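Local coordinates for protein piwi (Drosophila melanogaster, PDB 6KR6) that binds piRNAs of 24 to 30 nucleotides, in most cases derived from transposons, and acts with them to repress transposable elements, at residues V82-E87 with L118-T123; Q432-T437 with I553-N558. All coordinates share one frame; numbering follows the deposited sequence.

Interaction 1: V82-E87 with L118-T123. With ZN (zinc ion), chain L.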
# COMPACT_ATOMS: atom_id res chain seq x y z
N VAL A 82 -2.29 -11.87 -35.22
CA VAL A 82 -2.89 -13.04 -35.85
C VAL A 82 -2.52 -14.27 -35.05
O VAL A 82 -1.34 -14.50 -34.74
CB VAL A 82 -2.43 -13.17 -37.32
CG1 VAL A 82 -3.38 -14.06 -38.08
CG2 VAL A 82 -2.33 -11.80 -37.97
N HIS A 83 -3.52 -15.08 -34.71
CA HIS A 83 -3.36 -16.30 -33.93
C HIS A 83 -3.69 -17.50 -34.80
O HIS A 83 -4.76 -17.55 -35.42
CB HIS A 83 -4.25 -16.28 -32.69
CG HIS A 83 -4.22 -17.55 -31.90
ND1 HIS A 83 -3.06 -18.26 -31.67
CD2 HIS A 83 -5.21 -18.25 -31.30
CE1 HIS A 83 -3.34 -19.33 -30.95
NE2 HIS A 83 -4.64 -19.35 -30.71
N TYR A 84 -2.77 -18.46 -34.82
CA TYR A 84 -2.90 -19.73 -35.52
C TYR A 84 -2.71 -20.89 -34.55
O TYR A 84 -2.08 -20.75 -33.49
CB TYR A 84 -1.86 -19.88 -36.65
CG TYR A 84 -1.76 -18.74 -37.64
CD1 TYR A 84 -2.34 -18.83 -38.90
CD2 TYR A 84 -1.06 -17.58 -37.32
CE1 TYR A 84 -2.24 -17.79 -39.81
CE2 TYR A 84 -0.95 -16.55 -38.22
CZ TYR A 84 -1.54 -16.66 -39.46
OH TYR A 84 -1.44 -15.62 -40.37
N HIS A 85 -3.25 -22.04 -34.93
CA HIS A 85 -2.95 -23.31 -34.28
C HIS A 85 -2.12 -24.16 -35.24
O HIS A 85 -2.47 -24.30 -36.41
CB HIS A 85 -4.23 -24.05 -33.88
CG HIS A 85 -4.84 -23.56 -32.60
ND1 HIS A 85 -6.20 -23.50 -32.39
CD2 HIS A 85 -4.26 -23.12 -31.46
CE1 HIS A 85 -6.43 -23.04 -31.18
NE2 HIS A 85 -5.28 -22.80 -30.59
N VAL A 86 -1.01 -24.70 -34.74
CA VAL A 86 0.01 -25.32 -35.57
C VAL A 86 0.07 -26.81 -35.27
O VAL A 86 -0.04 -27.23 -34.11
CB VAL A 86 1.38 -24.66 -35.33
CG1 VAL A 86 2.44 -25.25 -36.23
CG2 VAL A 86 1.28 -23.15 -35.53
N GLU A 87 0.24 -27.62 -36.32
CA GLU A 87 0.38 -29.06 -36.17
C GLU A 87 1.27 -29.58 -37.29
O GLU A 87 1.35 -28.98 -38.37
CB GLU A 87 -0.99 -29.75 -36.18
CG GLU A 87 -0.96 -31.26 -35.91
CD GLU A 87 -0.57 -31.62 -34.49
OE1 GLU A 87 -0.29 -30.71 -33.68
OE2 GLU A 87 -0.55 -32.83 -34.17
N LEU A 118 2.05 -25.19 -30.04
CA LEU A 118 0.70 -25.37 -30.56
C LEU A 118 0.11 -24.02 -30.93
O LEU A 118 -0.26 -23.79 -32.08
CB LEU A 118 -0.17 -26.09 -29.53
CG LEU A 118 -1.22 -27.07 -30.07
CD1 LEU A 118 -2.32 -26.35 -30.83
CD2 LEU A 118 -0.56 -28.12 -30.95
N GLN A 119 0.00 -23.12 -29.95
CA GLN A 119 -0.47 -21.77 -30.21
C GLN A 119 0.64 -20.94 -30.84
O GLN A 119 1.80 -21.01 -30.42
CB GLN A 119 -0.96 -21.10 -28.92
CG GLN A 119 -1.76 -22.01 -28.00
CD GLN A 119 -3.22 -22.17 -28.41
OE1 GLN A 119 -3.73 -21.44 -29.27
NE2 GLN A 119 -3.90 -23.12 -27.78
N LEU A 120 0.27 -20.14 -31.84
CA LEU A 120 1.20 -19.27 -32.56
C LEU A 120 0.60 -17.88 -32.68
O LEU A 120 -0.55 -17.74 -33.12
CB LEU A 120 1.50 -19.84 -33.95
CG LEU A 120 2.14 -18.89 -34.97
CD1 LEU A 120 3.59 -18.61 -34.63
CD2 LEU A 120 2.00 -19.44 -36.38
N PHE A 121 1.36 -16.87 -32.28
CA PHE A 121 0.97 -15.48 -32.42
C PHE A 121 2.01 -14.77 -33.28
O PHE A 121 3.20 -14.80 -32.95
CB PHE A 121 0.85 -14.79 -31.06
CG PHE A 121 -0.13 -15.43 -30.13
CD1 PHE A 121 -1.49 -15.29 -30.34
CD2 PHE A 121 0.30 -16.18 -29.05
CE1 PHE A 121 -2.41 -15.88 -29.49
CE2 PHE A 121 -0.60 -16.78 -28.20
CZ PHE A 121 -1.96 -16.62 -28.41
N THR A 122 1.57 -14.16 -34.37
CA THR A 122 2.49 -13.45 -35.25
C THR A 122 1.76 -12.28 -35.88
O THR A 122 0.56 -12.07 -35.67
CB THR A 122 3.07 -14.38 -36.31
OG1 THR A 122 3.98 -13.65 -37.14
CG2 THR A 122 1.97 -14.97 -37.17
N THR A 123 2.51 -11.50 -36.67
CA THR A 123 1.97 -10.32 -37.32
C THR A 123 1.48 -10.61 -38.74
O THR A 123 0.40 -10.13 -39.13
CB THR A 123 3.02 -9.21 -37.36
OG1 THR A 123 4.28 -9.77 -37.77
CG2 THR A 123 3.17 -8.56 -36.00
ZN ZN L . -5.64 -20.93 -29.90
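H83, H85 and Q119 converge on one zinc ion across two antiparallel strands, a worked example of a sheet face serving as a metal-binding surface. H83 NE2 and H85 NE2, two residues apart on one strand, each stand 2.0 Å from the zinc, and Q119 OE1 completes the trio from the neighbouring strand at 2.1 Å. The chain of Q119 bends at CD (chi2 -81°) and runs beside the H85 side chain, its amide plane turned 69° from the H85 ring but nearly coplanar with the H83 ring.

One hydrogen bond sets the rotation of a metal ligand. H83 ND1 donates to L120 O at 2.9 Å, with the oxygen close to the ring plane but the donor well above the carbonyl plane. The same oxygen accepts Y84 N, so a backbone acceptor is gripped twice, and the use of ND1 as donor is consistent with NE2 facing the zinc. Regular backbone pairing supplies the remaining bonds: V82 and T122 exchange two, Y84 and L120 likewise, and V86 N reaches L118 O.

Aromatic contact backs the site: F121 CE1 lies over one face of the H83 ring, toward its rim, the planes at 25° and the rings displaced, centroids 4.5 Å apart.

The opposite face packs mainly through carbon atoms. Y84 CD2 meets L120 CD2 at 3.7 Å, Y84 CE2 meets T122 CG2 at 3.5 Å, and V86 CG2 touches L120 CB. The hydroxyl of Y84 is held by R124 and F126, while helix 95-103 and F115 close over V86.

With the zinc ligands and F121 on one face and V82, Y84, L120 and T122 on the other, this antiparallel strand pair forms a zinc site within the five-stranded sheet of the Piwi N-terminal domain.

Interaction 2: Q432-T437 with I553-N558. With ZN (zinc ion), chain C; nucleotides of chain B.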
# COMPACT_ATOMS: atom_id res chain seq x y z
N GLN A 432 -8.63 31.80 16.65
CA GLN A 432 -9.83 31.17 16.10
C GLN A 432 -10.27 30.09 17.08
O GLN A 432 -9.45 29.46 17.74
CB GLN A 432 -9.58 30.58 14.71
CG GLN A 432 -10.78 29.89 14.08
CD GLN A 432 -12.00 30.79 14.01
OE1 GLN A 432 -12.98 30.59 14.73
NE2 GLN A 432 -11.95 31.79 13.14
N ARG A 433 -11.59 29.88 17.16
CA ARG A 433 -12.19 28.99 18.14
C ARG A 433 -12.65 27.70 17.47
O ARG A 433 -13.09 27.70 16.32
CB ARG A 433 -13.37 29.66 18.84
N MET A 434 -12.56 26.60 18.22
CA MET A 434 -12.91 25.29 17.68
C MET A 434 -14.42 25.16 17.49
O MET A 434 -15.22 25.87 18.11
CB MET A 434 -12.40 24.18 18.59
CG MET A 434 -10.95 23.79 18.32
SD MET A 434 -10.37 22.37 19.27
CE MET A 434 -10.32 23.06 20.92
N LEU A 435 -14.80 24.23 16.61
CA LEU A 435 -16.20 24.07 16.24
C LEU A 435 -17.05 23.60 17.41
O LEU A 435 -18.02 24.26 17.80
CB LEU A 435 -16.33 23.09 15.07
CG LEU A 435 -17.74 22.90 14.53
CD1 LEU A 435 -18.14 24.09 13.67
CD2 LEU A 435 -17.88 21.60 13.76
N THR A 436 -16.71 22.44 17.98
CA THR A 436 -17.46 21.86 19.08
C THR A 436 -16.56 21.78 20.30
O THR A 436 -15.48 21.18 20.24
CB THR A 436 -18.00 20.48 18.71
OG1 THR A 436 -18.57 20.52 17.40
CG2 THR A 436 -19.08 20.05 19.70
N THR A 437 -17.01 22.37 21.41
CA THR A 437 -16.28 22.37 22.66
C THR A 437 -17.22 22.02 23.79
O THR A 437 -18.35 22.53 23.83
CB THR A 437 -15.64 23.75 22.92
OG1 THR A 437 -14.91 24.17 21.76
CG2 THR A 437 -14.68 23.68 24.11
N ILE A 553 -1.79 19.97 20.72
CA ILE A 553 -2.14 19.06 21.80
C ILE A 553 -3.55 19.34 22.31
O ILE A 553 -4.30 18.42 22.64
CB ILE A 553 -1.11 19.13 22.94
CG1 ILE A 553 0.26 18.62 22.47
CG2 ILE A 553 -1.57 18.33 24.14
CD1 ILE A 553 1.31 18.60 23.57
N ALA A 554 -3.93 20.62 22.37
CA ALA A 554 -5.28 20.97 22.81
C ALA A 554 -6.32 20.50 21.81
O ALA A 554 -7.41 20.05 22.21
CB ALA A 554 -5.38 22.48 23.03
N ILE A 555 -6.02 20.60 20.52
CA ILE A 555 -6.91 20.03 19.51
C ILE A 555 -7.04 18.52 19.71
O ILE A 555 -8.15 17.96 19.68
CB ILE A 555 -6.40 20.37 18.09
CG1 ILE A 555 -6.37 21.88 17.88
CG2 ILE A 555 -7.28 19.71 17.04
CD1 ILE A 555 -5.73 22.30 16.58
N GLN A 556 -5.91 17.84 19.92
CA GLN A 556 -5.94 16.40 20.16
C GLN A 556 -6.77 16.06 21.39
O GLN A 556 -7.52 15.08 21.39
CB GLN A 556 -4.52 15.85 20.30
CG GLN A 556 -4.45 14.33 20.42
CD GLN A 556 -3.03 13.79 20.35
OE1 GLN A 556 -2.81 12.57 20.41
NE2 GLN A 556 -2.06 14.69 20.22
N LEU A 557 -6.66 16.87 22.45
CA LEU A 557 -7.41 16.62 23.68
C LEU A 557 -8.91 16.83 23.46
O LEU A 557 -9.73 16.02 23.92
CB LEU A 557 -6.92 17.54 24.80
CG LEU A 557 -5.48 17.36 25.30
CD1 LEU A 557 -5.13 18.43 26.31
CD2 LEU A 557 -5.28 15.98 25.88
N ASN A 558 -9.28 17.91 22.77
CA ASN A 558 -10.68 18.13 22.41
C ASN A 558 -11.23 16.93 21.65
O ASN A 558 -12.37 16.51 21.89
CB ASN A 558 -10.81 19.40 21.57
CG ASN A 558 -12.24 19.90 21.49
OD1 ASN A 558 -12.95 19.96 22.50
ND2 ASN A 558 -12.68 20.26 20.29
ZN ZN C . -1.63 10.99 19.90
P A B 2 5.36 13.48 21.85
OP1 A B 2 6.27 13.13 20.73
OP2 A B 2 5.83 14.36 22.95
O5' A B 2 4.06 14.14 21.22
C5' A B 2 2.90 14.42 21.99
C4' A B 2 1.92 15.24 21.19
O4' A B 2 2.42 16.59 21.10
C3' A B 2 1.74 14.78 19.74
O3' A B 2 0.73 13.80 19.61
C2' A B 2 1.43 16.08 19.00
O2' A B 2 0.05 16.40 19.13
C1' A B 2 2.24 17.10 19.80
N9 A B 2 3.57 17.38 19.23
C8 A B 2 4.78 17.08 19.82
N7 A B 2 5.81 17.45 19.11
C5 A B 2 5.25 18.05 17.99
C6 A B 2 5.83 18.65 16.86
N6 A B 2 7.14 18.75 16.66
N1 A B 2 4.99 19.15 15.92
C2 A B 2 3.67 19.05 16.12
N3 A B 2 3.01 18.50 17.14
C4 A B 2 3.87 18.02 18.05
OP3 U B 1 -1.21 11.29 22.15
P U B 1 -0.81 9.89 22.40
OP1 U B 1 -1.58 9.39 23.56
OP2 U B 1 -0.93 9.17 21.11
O5' U B 1 0.73 9.88 22.82
C5' U B 1 1.75 10.17 21.87
C4' U B 1 3.06 10.46 22.55
O4' U B 1 3.67 9.21 22.97
C3' U B 1 4.10 11.17 21.68
O3' U B 1 4.83 12.10 22.49
C2' U B 1 5.02 10.04 21.24
O2' U B 1 6.34 10.44 20.93
C1' U B 1 4.99 9.13 22.47
N1 U B 1 5.29 7.72 22.16
C2 U B 1 6.06 7.02 23.07
O2 U B 1 6.47 7.51 24.10
N3 U B 1 6.32 5.71 22.73
C4 U B 1 5.90 5.05 21.59
O4 U B 1 6.21 3.87 21.43
C5 U B 1 5.12 5.85 20.70
C6 U B 1 4.85 7.12 21.00
P U B 3 0.95 12.52 18.67
OP1 U B 3 -0.32 11.75 18.65
OP2 U B 3 2.21 11.86 19.08
O5' U B 3 1.16 13.13 17.21
C5' U B 3 0.08 13.75 16.52
C4' U B 3 0.53 14.32 15.20
O4' U B 3 1.57 15.31 15.41
C3' U B 3 1.15 13.33 14.22
O3' U B 3 0.16 12.63 13.49
C2' U B 3 2.02 14.22 13.34
O2' U B 3 1.26 14.79 12.28
C1' U B 3 2.43 15.35 14.30
N1 U B 3 3.84 15.26 14.75
C2 U B 3 4.79 15.88 13.96
O2 U B 3 4.50 16.46 12.93
N3 U B 3 6.08 15.79 14.41
C4 U B 3 6.51 15.17 15.56
O4 U B 3 7.71 15.17 15.84
C5 U B 3 5.47 14.56 16.34
C6 U B 3 4.20 14.62 15.92
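N558 reaches out of its helix to a backbone carbonyl of the loop, making the single hydrogen bond between segments that otherwise meet through little more than one methionine. With CG anti to the backbone N (chi1 -164°), N558 sends ND2 to T436 O at 2.9 Å. The bond is nearly straight, 171° at the hydrogen; the acceptor lies in the amide plane, and the approach follows the C=O direction closely.

M434 comes tip to tip with the same side chain. Its SD lies 3.3 Å from N558 ND2, and the final bend of the chain (chi3 -69°) sets CE 3.7 Å from N558 CG. SD also passes I555 CG1 at 4.3 Å, and M471 of helix 454-471 touches both M434 and I555, extending the apolar contact.

Q556, two residues earlier, points its CB away from the loop. Its chain is extended, and OE1, also hydrogen-bonded to K560 NZ, binds zinc at 2.0 Å together with phosphate oxygens of U1 and U3 of chain B and an oxygen of the C-terminal L810, while NE2 donates to A2 O3' of chain B at 3.0 Å.

The chemistry implies a division of labour: a buried amide satisfies a loop carbonyl on one flank of helix 546-560, and another flank sets Q556 against zinc and RNA in the guide's 5'-phosphate pocket, where zinc occupies a site assigned by similarity to magnesium.

In the fold
Interactions 1 and 2 occupy opposite sides of the chain's centre, their own centres 69 Å apart and their nearest atoms about 57 Å apart, and neither touches the other. Each has a zinc ion close by, yet the two metals play different parts. In interaction 1 the protein ligands come from the contact itself, whose nearest atom is about 43 Å from the bound nucleic acid. In interaction 2 the ion lies beyond the helix, shared with the guide RNA, and the loop 432-437 meets the side of the helix that does not bear the metal ligand. Interaction 1 thus lies away from the annotated sites, while interaction 2 borders the RNA 5' end.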